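Local coordinates for ESX-5 secretion-associated protein EspG5 (Mycobacterium marinum, PDB 6VJ5) that acts as a specific chaperone for its cognate PE/PPE proteins, keeping their dimers from aggregating, and is required for secretion of LipY and PE31/PPE18, at residues Asn13-Trp18 and Arg34-Val39; His28-Leu33 and Arg117-Arg122. All blocks are in the same frame, centred on the assembly; numbering follows the deposited sequence.

Contact 1: residues Asn13-Trp18 and Arg34-Val39; sequences NVDGFW and RCRPYV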
ATOM      1  N   ASN C  13     -11.499  -5.391 -16.351  1.00 56.33           N
ATOM      2  CA  ASN C  13     -10.064  -5.151 -16.352  1.00 57.19           C
ATOM      3  C   ASN C  13      -9.541  -5.207 -14.915  1.00 61.97           C
ATOM      4  O   ASN C  13     -10.285  -5.450 -13.960  1.00 55.34           O
ATOM      5  CB  ASN C  13      -9.737  -3.832 -17.052  1.00 50.85           C
ATOM      6  CG  ASN C  13     -10.371  -2.628 -16.392  1.00 65.29           C
ATOM      7  OD1 ASN C  13     -10.625  -2.616 -15.190  1.00 80.31           O
ATOM      8  ND2 ASN C  13     -10.615  -1.589 -17.186  1.00 64.67           N
ATOM      9  N   VAL C  14      -8.231  -5.011 -14.760  1.00 65.99           N
ATOM     10  CA  VAL C  14      -7.611  -5.158 -13.447  1.00 64.10           C
ATOM     11  C   VAL C  14      -8.133  -4.096 -12.487  1.00 64.27           C
ATOM     12  O   VAL C  14      -8.322  -4.359 -11.294  1.00 64.06           O
ATOM     13  CB  VAL C  14      -6.080  -5.101 -13.581  1.00 61.80           C
ATOM     14  CG1 VAL C  14      -5.410  -5.090 -12.214  1.00 78.36           C
ATOM     15  CG2 VAL C  14      -5.575  -6.281 -14.403  1.00 66.15           C
ATOM     16  N   ASP C  15      -8.375  -2.884 -12.990  1.00 68.20           N
ATOM     17  CA  ASP C  15      -8.940  -1.832 -12.153  1.00 69.47           C
ATOM     18  C   ASP C  15     -10.330  -2.216 -11.665  1.00 64.76           C
ATOM     19  O   ASP C  15     -10.642  -2.084 -10.477  1.00 63.60           O
ATOM     20  CB  ASP C  15      -8.985  -0.514 -12.931  1.00 75.75           C
ATOM     21  CG  ASP C  15      -7.627   0.146 -13.037  1.00 80.57           C
ATOM     22  OD1 ASP C  15      -6.805  -0.035 -12.114  1.00 77.79           O
ATOM     23  OD2 ASP C  15      -7.386   0.853 -14.039  1.00 79.86           O
ATOM     24  N   GLY C  16     -11.180  -2.701 -12.572  1.00 62.72           N
ATOM     25  CA  GLY C  16     -12.534  -3.061 -12.184  1.00 61.04           C
ATOM     26  C   GLY C  16     -12.578  -4.201 -11.186  1.00 61.91           C
ATOM     27  O   GLY C  16     -13.387  -4.193 -10.255  1.00 62.39           O
ATOM     28  N   PHE C  17     -11.710  -5.199 -11.361  1.00 57.32           N
ATOM     29  CA  PHE C  17     -11.696  -6.304 -10.411  1.00 60.42           C
ATOM     30  C   PHE C  17     -11.313  -5.830  -9.017  1.00 70.28           C
ATOM     31  O   PHE C  17     -11.789  -6.381  -8.017  1.00 68.13           O
ATOM     32  CB  PHE C  17     -10.731  -7.393 -10.865  1.00 52.69           C
ATOM     33  CG  PHE C  17     -10.888  -8.676 -10.110  1.00 49.43           C
ATOM     34  CD1 PHE C  17     -10.292  -8.847  -8.871  1.00 59.31           C
ATOM     35  CD2 PHE C  17     -11.650  -9.705 -10.629  1.00 61.38           C
ATOM     36  CE1 PHE C  17     -10.442 -10.026  -8.172  1.00 63.16           C
ATOM     37  CE2 PHE C  17     -11.805 -10.888  -9.933  1.00 56.74           C
ATOM     38  CZ  PHE C  17     -11.200 -11.047  -8.703  1.00 58.06           C
ATOM     39  N   TRP C  18     -10.443  -4.824  -8.929  1.00 68.45           N
ATOM     40  CA  TRP C  18     -10.052  -4.295  -7.629  1.00 74.56           C
ATOM     41  C   TRP C  18     -11.188  -3.519  -6.974  1.00 72.09           C
ATOM     42  O   TRP C  18     -11.332  -3.559  -5.749  1.00 68.18           O
ATOM     43  CB  TRP C  18      -8.811  -3.422  -7.790  1.00 69.65           C
ATOM     44  CG  TRP C  18      -8.475  -2.576  -6.614  1.00 70.86           C
ATOM     45  CD1 TRP C  18      -7.774  -2.950  -5.505  1.00 75.04           C
ATOM     46  CD2 TRP C  18      -8.807  -1.199  -6.435  1.00 67.31           C
ATOM     47  NE1 TRP C  18      -7.652  -1.887  -4.641  1.00 55.60           N
ATOM     48  CE2 TRP C  18      -8.281  -0.800  -5.190  1.00 69.86           C
ATOM     49  CE3 TRP C  18      -9.505  -0.263  -7.203  1.00 62.74           C
ATOM     50  CZ2 TRP C  18      -8.429   0.491  -4.699  1.00 71.69           C
ATOM     51  CZ3 TRP C  18      -9.647   1.014  -6.718  1.00 74.08           C
ATOM     52  CH2 TRP C  18      -9.109   1.383  -5.478  1.00 74.38           C
ATOM     53  N   ARG C  34      -2.845 -11.592  -9.740  1.00 46.13           N
ATOM     54  CA  ARG C  34      -2.003 -10.402  -9.679  1.00 50.82           C
ATOM     55  C   ARG C  34      -2.837  -9.125  -9.759  1.00 48.20           C
ATOM     56  O   ARG C  34      -2.590  -8.237 -10.579  1.00 51.93           O
ATOM     57  CB  ARG C  34      -0.948 -10.448 -10.782  1.00 50.26           C
ATOM     58  CG  ARG C  34       0.207  -9.493 -10.588  1.00 55.05           C
ATOM     59  CD  ARG C  34       1.318  -9.777 -11.583  1.00 56.40           C
ATOM     60  NE  ARG C  34       2.203 -10.861 -11.161  1.00 52.53           N
ATOM     61  CZ  ARG C  34       3.321 -11.194 -11.799  1.00 47.55           C
ATOM     62  NH1 ARG C  34       3.677 -10.525 -12.885  1.00 48.91           N
ATOM     63  NH2 ARG C  34       4.078 -12.190 -11.361  1.00 48.03           N
ATOM     64  N   CYS C  35      -3.826  -9.025  -8.880  1.00 60.22           N
ATOM     65  CA  CYS C  35      -4.597  -7.797  -8.770  1.00 65.27           C
ATOM     66  C   CYS C  35      -4.009  -6.896  -7.692  1.00 55.47           C
ATOM     67  O   CYS C  35      -3.188  -7.316  -6.874  1.00 57.20           O
ATOM     68  CB  CYS C  35      -6.054  -8.111  -8.457  1.00 63.67           C
ATOM     69  SG  CYS C  35      -6.879  -8.990  -9.788  1.00 85.82           S
ATOM     70  N   ARG C  36      -4.423  -5.638  -7.711  1.00 68.36           N
ATOM     71  CA  ARG C  36      -4.019  -4.724  -6.652  1.00 72.45           C
ATOM     72  C   ARG C  36      -4.658  -5.189  -5.349  1.00 62.96           C
ATOM     73  O   ARG C  36      -5.843  -5.546  -5.341  1.00 66.16           O
ATOM     74  CB  ARG C  36      -4.436  -3.292  -6.970  1.00 68.53           C
ATOM     75  CG  ARG C  36      -3.283  -2.292  -6.883  1.00 72.43           C
ATOM     76  CD  ARG C  36      -3.791  -0.854  -6.917  1.00 78.31           C
ATOM     77  NE  ARG C  36      -4.690  -0.607  -8.042  1.00 87.26           N
ATOM     78  CZ  ARG C  36      -5.531   0.421  -8.116  1.00 88.55           C
ATOM     79  NH1 ARG C  36      -6.314   0.564  -9.176  1.00 85.11           N
ATOM     80  NH2 ARG C  36      -5.597   1.304  -7.127  1.00 79.46           N
ATOM     81  N   PRO C  37      -3.918  -5.245  -4.246  1.00 64.64           N
ATOM     82  CA  PRO C  37      -4.562  -5.531  -2.962  1.00 74.31           C
ATOM     83  C   PRO C  37      -5.475  -4.381  -2.577  1.00 60.23           C
ATOM     84  O   PRO C  37      -5.240  -3.224  -2.936  1.00 59.31           O
ATOM     85  CB  PRO C  37      -3.389  -5.679  -1.988  1.00 69.75           C
ATOM     86  CG  PRO C  37      -2.283  -4.883  -2.604  1.00 65.56           C
ATOM     87  CD  PRO C  37      -2.476  -4.962  -4.101  1.00 64.28           C
ATOM     88  N   TYR C  38      -6.553  -4.715  -1.874  1.00 57.76           N
ATOM     89  CA  TYR C  38      -7.477  -3.714  -1.361  1.00 67.44           C
ATOM     90  C   TYR C  38      -7.233  -3.540   0.131  1.00 58.06           C
ATOM     91  O   TYR C  38      -7.111  -4.527   0.862  1.00 56.13           O
ATOM     92  CB  TYR C  38      -8.937  -4.096  -1.603  1.00 68.44           C
ATOM     93  CG  TYR C  38      -9.897  -3.254  -0.785  1.00 72.76           C
ATOM     94  CD1 TYR C  38     -10.064  -1.902  -1.048  1.00 65.84           C
ATOM     95  CD2 TYR C  38     -10.622  -3.811   0.262  1.00 68.76           C
ATOM     96  CE1 TYR C  38     -10.932  -1.128  -0.297  1.00 70.41           C
ATOM     97  CE2 TYR C  38     -11.493  -3.045   1.016  1.00 70.49           C
ATOM     98  CZ  TYR C  38     -11.641  -1.706   0.731  1.00 59.98           C
ATOM     99  OH  TYR C  38     -12.506  -0.940   1.475  1.00 69.73           O
ATOM    100  N   VAL C  39      -7.170  -2.289   0.578  1.00 71.66           N
ATOM    101  CA  VAL C  39      -6.904  -1.957   1.973  1.00 65.87           C
ATOM    102  C   VAL C  39      -8.055  -1.104   2.481  1.00 68.85           C
ATOM    103  O   VAL C  39      -8.302  -0.006   1.961  1.00 60.01           O
ATOM    104  CB  VAL C  39      -5.560  -1.230   2.136  1.00 68.29           C
ATOM    105  CG1 VAL C  39      -5.400  -0.716   3.556  1.00 65.33           C
ATOM    106  CG2 VAL C  39      -4.417  -2.165   1.761  1.00 63.53           C
TER
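Asp-15 OD1 and Arg-36 NH1 form a salt bridge, 3.0 Å apart, weak as a hydrogen bond because the N-H is bent well off the line to the oxygen. Asp-15 OD1 comes to the guanidinium edge, near its plane, and the carboxylate is turned 89° to it. Trp-18 lies over one face of the guanidinium: the two planes are 18° from parallel, with Arg-36 CZ 4.1 Å from the centroid of the six-membered ring, a cation-pi stack. The chain bends at chi3 (-52°), which turns NE back from the line of the aliphatic part. Arg-36 CB sits above the indole plane on the guanidinium's side, just outside the CG-CD1 bond, 3.7 Å from Trp-18 CD1. At the edge of the indole, Trp-18 NE1 gives a weak hydrogen bond of 3.2 Å to Pro-37 O. Deeper in, Cys-35 SG approaches the Phe-17 ring obliquely, 3.5 Å from CD1, as a sulfur-aromatic contact. Asn-13 starts the helix as its N-cap, its OD1 accepting from Gly-16 N at 2.7 Å. Salt bridge, stack and sulfur contact fasten the first turn of helix 14-23 to the loop that later leads to helix 51-58. Arg-36 and Pro-37 also pack on an aromatic side chain of another protein in the assembly, whereas Phe-17 is buried between strand 136-141 and helix 69-79.

Contact 2: residues His28-Leu33 and Arg117-Arg122; sequences HVAPEL and RVVLAR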
ATOM      1  N   HIS C  28      -7.553  -9.853  -0.418  1.00 77.19           N
ATOM      2  CA  HIS C  28      -6.762 -10.515  -1.439  1.00 75.94           C
ATOM      3  C   HIS C  28      -7.542 -11.683  -2.024  1.00 73.94           C
ATOM      4  O   HIS C  28      -8.357 -12.320  -1.351  1.00 70.17           O
ATOM      5  CB  HIS C  28      -5.394 -11.004  -0.883  1.00 77.26           C
ATOM      6  CG  HIS C  28      -5.491 -11.997   0.238  1.00 82.18           C
ATOM      7  ND1 HIS C  28      -5.664 -11.628   1.556  1.00 89.25           N
ATOM      8  CD2 HIS C  28      -5.388 -13.347   0.236  1.00 81.34           C
ATOM      9  CE1 HIS C  28      -5.688 -12.711   2.314  1.00 86.35           C
ATOM     10  NE2 HIS C  28      -5.523 -13.767   1.538  1.00 80.89           N
ATOM     11  N   VAL C  29      -7.311 -11.923  -3.312  1.00 78.96           N
ATOM     12  CA  VAL C  29      -7.721 -13.161  -3.960  1.00 70.19           C
ATOM     13  C   VAL C  29      -6.442 -13.932  -4.253  1.00 58.81           C
ATOM     14  O   VAL C  29      -5.374 -13.605  -3.721  1.00 66.08           O
ATOM     15  CB  VAL C  29      -8.538 -12.900  -5.234  1.00 67.15           C
ATOM     16  CG1 VAL C  29      -9.883 -12.299  -4.860  1.00 65.77           C
ATOM     17  CG2 VAL C  29      -7.778 -11.991  -6.176  1.00 63.54           C
ATOM     18  N   ALA C  30      -6.528 -14.943  -5.107  1.00 66.80           N
ATOM     19  CA  ALA C  30      -5.346 -15.700  -5.480  1.00 56.67           C
ATOM     20  C   ALA C  30      -4.256 -14.749  -5.977  1.00 47.59           C
ATOM     21  O   ALA C  30      -4.543 -13.863  -6.796  1.00 48.92           O
ATOM     22  CB  ALA C  30      -5.683 -16.721  -6.565  1.00 59.20           C
ATOM     23  N   PRO C  31      -3.017 -14.888  -5.506  1.00 44.09           N
ATOM     24  CA  PRO C  31      -1.940 -14.030  -6.031  1.00 46.96           C
ATOM     25  C   PRO C  31      -1.721 -14.189  -7.524  1.00 53.25           C
ATOM     26  O   PRO C  31      -1.227 -13.255  -8.167  1.00 47.29           O
ATOM     27  CB  PRO C  31      -0.706 -14.473  -5.229  1.00 50.82           C
ATOM     28  CG  PRO C  31      -1.029 -15.866  -4.754  1.00 51.66           C
ATOM     29  CD  PRO C  31      -2.522 -15.905  -4.557  1.00 45.86           C
ATOM     30  N   GLU C  32      -2.080 -15.339  -8.103  1.00 52.66           N
ATOM     31  CA  GLU C  32      -1.804 -15.567  -9.520  1.00 47.90           C
ATOM     32  C   GLU C  32      -2.595 -14.623 -10.418  1.00 49.76           C
ATOM     33  O   GLU C  32      -2.167 -14.342 -11.543  1.00 50.75           O
ATOM     34  CB  GLU C  32      -2.113 -17.016  -9.893  1.00 54.09           C
ATOM     35  CG  GLU C  32      -1.152 -18.031  -9.303  1.00 45.63           C
ATOM     36  CD  GLU C  32      -1.505 -18.418  -7.889  1.00 56.13           C
ATOM     37  OE1 GLU C  32      -2.472 -17.849  -7.351  1.00 53.49           O
ATOM     38  OE2 GLU C  32      -0.817 -19.292  -7.320  1.00 43.61           O
ATOM     39  N   LEU C  33      -3.747 -14.139  -9.959  1.00 50.72           N
ATOM     40  CA  LEU C  33      -4.478 -13.125 -10.708  1.00 46.26           C
ATOM     41  C   LEU C  33      -3.799 -11.767 -10.654  1.00 50.52           C
ATOM     42  O   LEU C  33      -4.162 -10.878 -11.436  1.00 46.19           O
ATOM     43  CB  LEU C  33      -5.899 -13.014 -10.168  1.00 55.49           C
ATOM     44  CG  LEU C  33      -6.753 -14.265 -10.369  1.00 56.67           C
ATOM     45  CD1 LEU C  33      -7.904 -14.280  -9.391  1.00 56.89           C
ATOM     46  CD2 LEU C  33      -7.252 -14.303 -11.803  1.00 62.95           C
ATOM     47  N   ARG C 117      -3.642 -17.099 -17.178  1.00 53.60           N
ATOM     48  CA  ARG C 117      -3.661 -17.544 -15.787  1.00 51.23           C
ATOM     49  C   ARG C 117      -5.068 -17.963 -15.394  1.00 52.55           C
ATOM     50  O   ARG C 117      -6.004 -17.162 -15.477  1.00 55.31           O
ATOM     51  CB  ARG C 117      -3.150 -16.444 -14.854  1.00 53.64           C
ATOM     52  CG  ARG C 117      -1.641 -16.479 -14.630  1.00 54.36           C
ATOM     53  CD  ARG C 117      -1.021 -15.082 -14.563  1.00 55.12           C
ATOM     54  NE  ARG C 117       0.422 -15.169 -14.352  1.00 56.13           N
ATOM     55  CZ  ARG C 117       1.021 -15.101 -13.165  1.00 62.78           C
ATOM     56  NH1 ARG C 117       0.310 -14.921 -12.058  1.00 59.08           N
ATOM     57  NH2 ARG C 117       2.340 -15.205 -13.088  1.00 69.77           N
ATOM     58  N   VAL C 118      -5.203 -19.213 -14.951  1.00 45.45           N
ATOM     59  CA  VAL C 118      -6.487 -19.821 -14.622  1.00 48.40           C
ATOM     60  C   VAL C 118      -6.472 -20.238 -13.155  1.00 54.97           C
ATOM     61  O   VAL C 118      -5.644 -21.063 -12.746  1.00 49.44           O
ATOM     62  CB  VAL C 118      -6.788 -21.037 -15.515  1.00 53.16           C
ATOM     63  CG1 VAL C 118      -8.037 -21.753 -15.022  1.00 50.20           C
ATOM     64  CG2 VAL C 118      -6.930 -20.630 -16.965  1.00 54.67           C
ATOM     65  N   VAL C 119      -7.411 -19.707 -12.377  1.00 51.27           N
ATOM     66  CA  VAL C 119      -7.605 -20.099 -10.987  1.00 52.06           C
ATOM     67  C   VAL C 119      -8.990 -20.718 -10.848  1.00 61.87           C
ATOM     68  O   VAL C 119      -9.987 -20.135 -11.291  1.00 60.52           O
ATOM     69  CB  VAL C 119      -7.438 -18.905 -10.029  1.00 49.60           C
ATOM     70  CG1 VAL C 119      -7.661 -19.337  -8.592  1.00 62.66           C
ATOM     71  CG2 VAL C 119      -6.057 -18.298 -10.192  1.00 55.69           C
ATOM     72  N   LEU C 120      -9.044 -21.896 -10.230  1.00 48.91           N
ATOM     73  CA  LEU C 120     -10.285 -22.607  -9.944  1.00 57.61           C
ATOM     74  C   LEU C 120     -10.439 -22.637  -8.428  1.00 61.21           C
ATOM     75  O   LEU C 120      -9.646 -23.280  -7.732  1.00 60.92           O
ATOM     76  CB  LEU C 120     -10.258 -24.020 -10.517  1.00 61.59           C
ATOM     77  CG  LEU C 120     -10.065 -24.174 -12.021  1.00 62.05           C
ATOM     78  CD1 LEU C 120      -9.560 -25.581 -12.324  1.00 54.94           C
ATOM     79  CD2 LEU C 120     -11.357 -23.909 -12.764  1.00 52.69           C
ATOM     80  N   ALA C 121     -11.456 -21.955  -7.916  1.00 62.88           N
ATOM     81  CA  ALA C 121     -11.672 -21.841  -6.483  1.00 64.51           C
ATOM     82  C   ALA C 121     -12.917 -22.614  -6.073  1.00 62.43           C
ATOM     83  O   ALA C 121     -13.874 -22.738  -6.841  1.00 58.46           O
ATOM     84  CB  ALA C 121     -11.810 -20.373  -6.066  1.00 69.93           C
ATOM     85  N   ARG C 122     -12.898 -23.140  -4.853  1.00 68.80           N
ATOM     86  CA  ARG C 122     -14.033 -23.876  -4.318  1.00 79.30           C
ATOM     87  C   ARG C 122     -14.322 -23.417  -2.898  1.00 78.05           C
ATOM     88  O   ARG C 122     -13.405 -23.225  -2.092  1.00 77.94           O
ATOM     89  CB  ARG C 122     -13.778 -25.389  -4.322  1.00 74.43           C
ATOM     90  CG  ARG C 122     -15.025 -26.241  -4.117  1.00 70.40           C
ATOM     91  CD  ARG C 122     -14.664 -27.581  -3.491  1.00 67.30           C
ATOM     92  NE  ARG C 122     -14.564 -27.474  -2.038  1.00 77.89           N
ATOM     93  CZ  ARG C 122     -13.736 -28.189  -1.282  1.00 85.16           C
ATOM     94  NH1 ARG C 122     -12.910 -29.066  -1.835  1.00 80.64           N
ATOM     95  NH2 ARG C 122     -13.727 -28.016   0.032  1.00 89.45           N
TER
HETATM   96  O   HOH W   1       1.737 -13.409  -9.485  1.00 57.48           O
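Val-119, on strand 115-123 of the large antiparallel sheet, meets Ala-30 and Leu-33 from a loop that crosses the face of that sheet, with a 3-10 turn at residues 31-33. This is the apolar, closely packed part. Val-119 CG1 is anti to the backbone N (chi1 179°) and CG2 beside it, which turns both methyls to Ala-30, whose CB is 3.9 Å from CG1. Val-119 CG2 also comes 4.1 Å from Leu-33 CG. Although the CB of Leu-33 points away from the strand, the branch beyond it comes back nearer. Leu-33 also rests on Ala-130 of the adjoining strand 126-133. The other part is polar and has a water in it. Here the Glu-32 side chain heads elsewhere, its carboxylate bound to Tyr-226 and Arg-228 of strand 221-231, and Arg-117 takes its backbone oxygen instead. A water accepts weakly from Arg-117 NH1 and donates to Pro-31 O at 3.2 Å, joining arginine and turn more loosely. Arg-117 NE is engaged by Glu-115 in a salt bridge. The direct bond is far firmer: Arg-117 NH1 reaches Glu-32 O at 2.6 Å with an N-H...O angle of 153°, on a carbonyl lone pair, the oxygen only 7° out of the guanidinium plane.

Contacts 1 and 2 have centres 12 Å apart, and their segments alternate along the chain: 13-18, 28-33, 34-39, then 117-122. Residues 28-33 run straight into 34-39, so one continuous connection after helix 14-23 is held first against strand 115-123 and then against the start of that helix. Contact 2 lies near the centre of the chain, on an inner strand of the ten-stranded sheet; contact 1 is farther out, beside strand 136-141. They touch directly where Phe-17 CE1 packs 3.9 Å from Val-29 CG2. Both also adjoin another protein of the assembly: the connection, packed against its own helix and sheet, borders that protein too, consistent with a place at the interface of a chaperone with its partner.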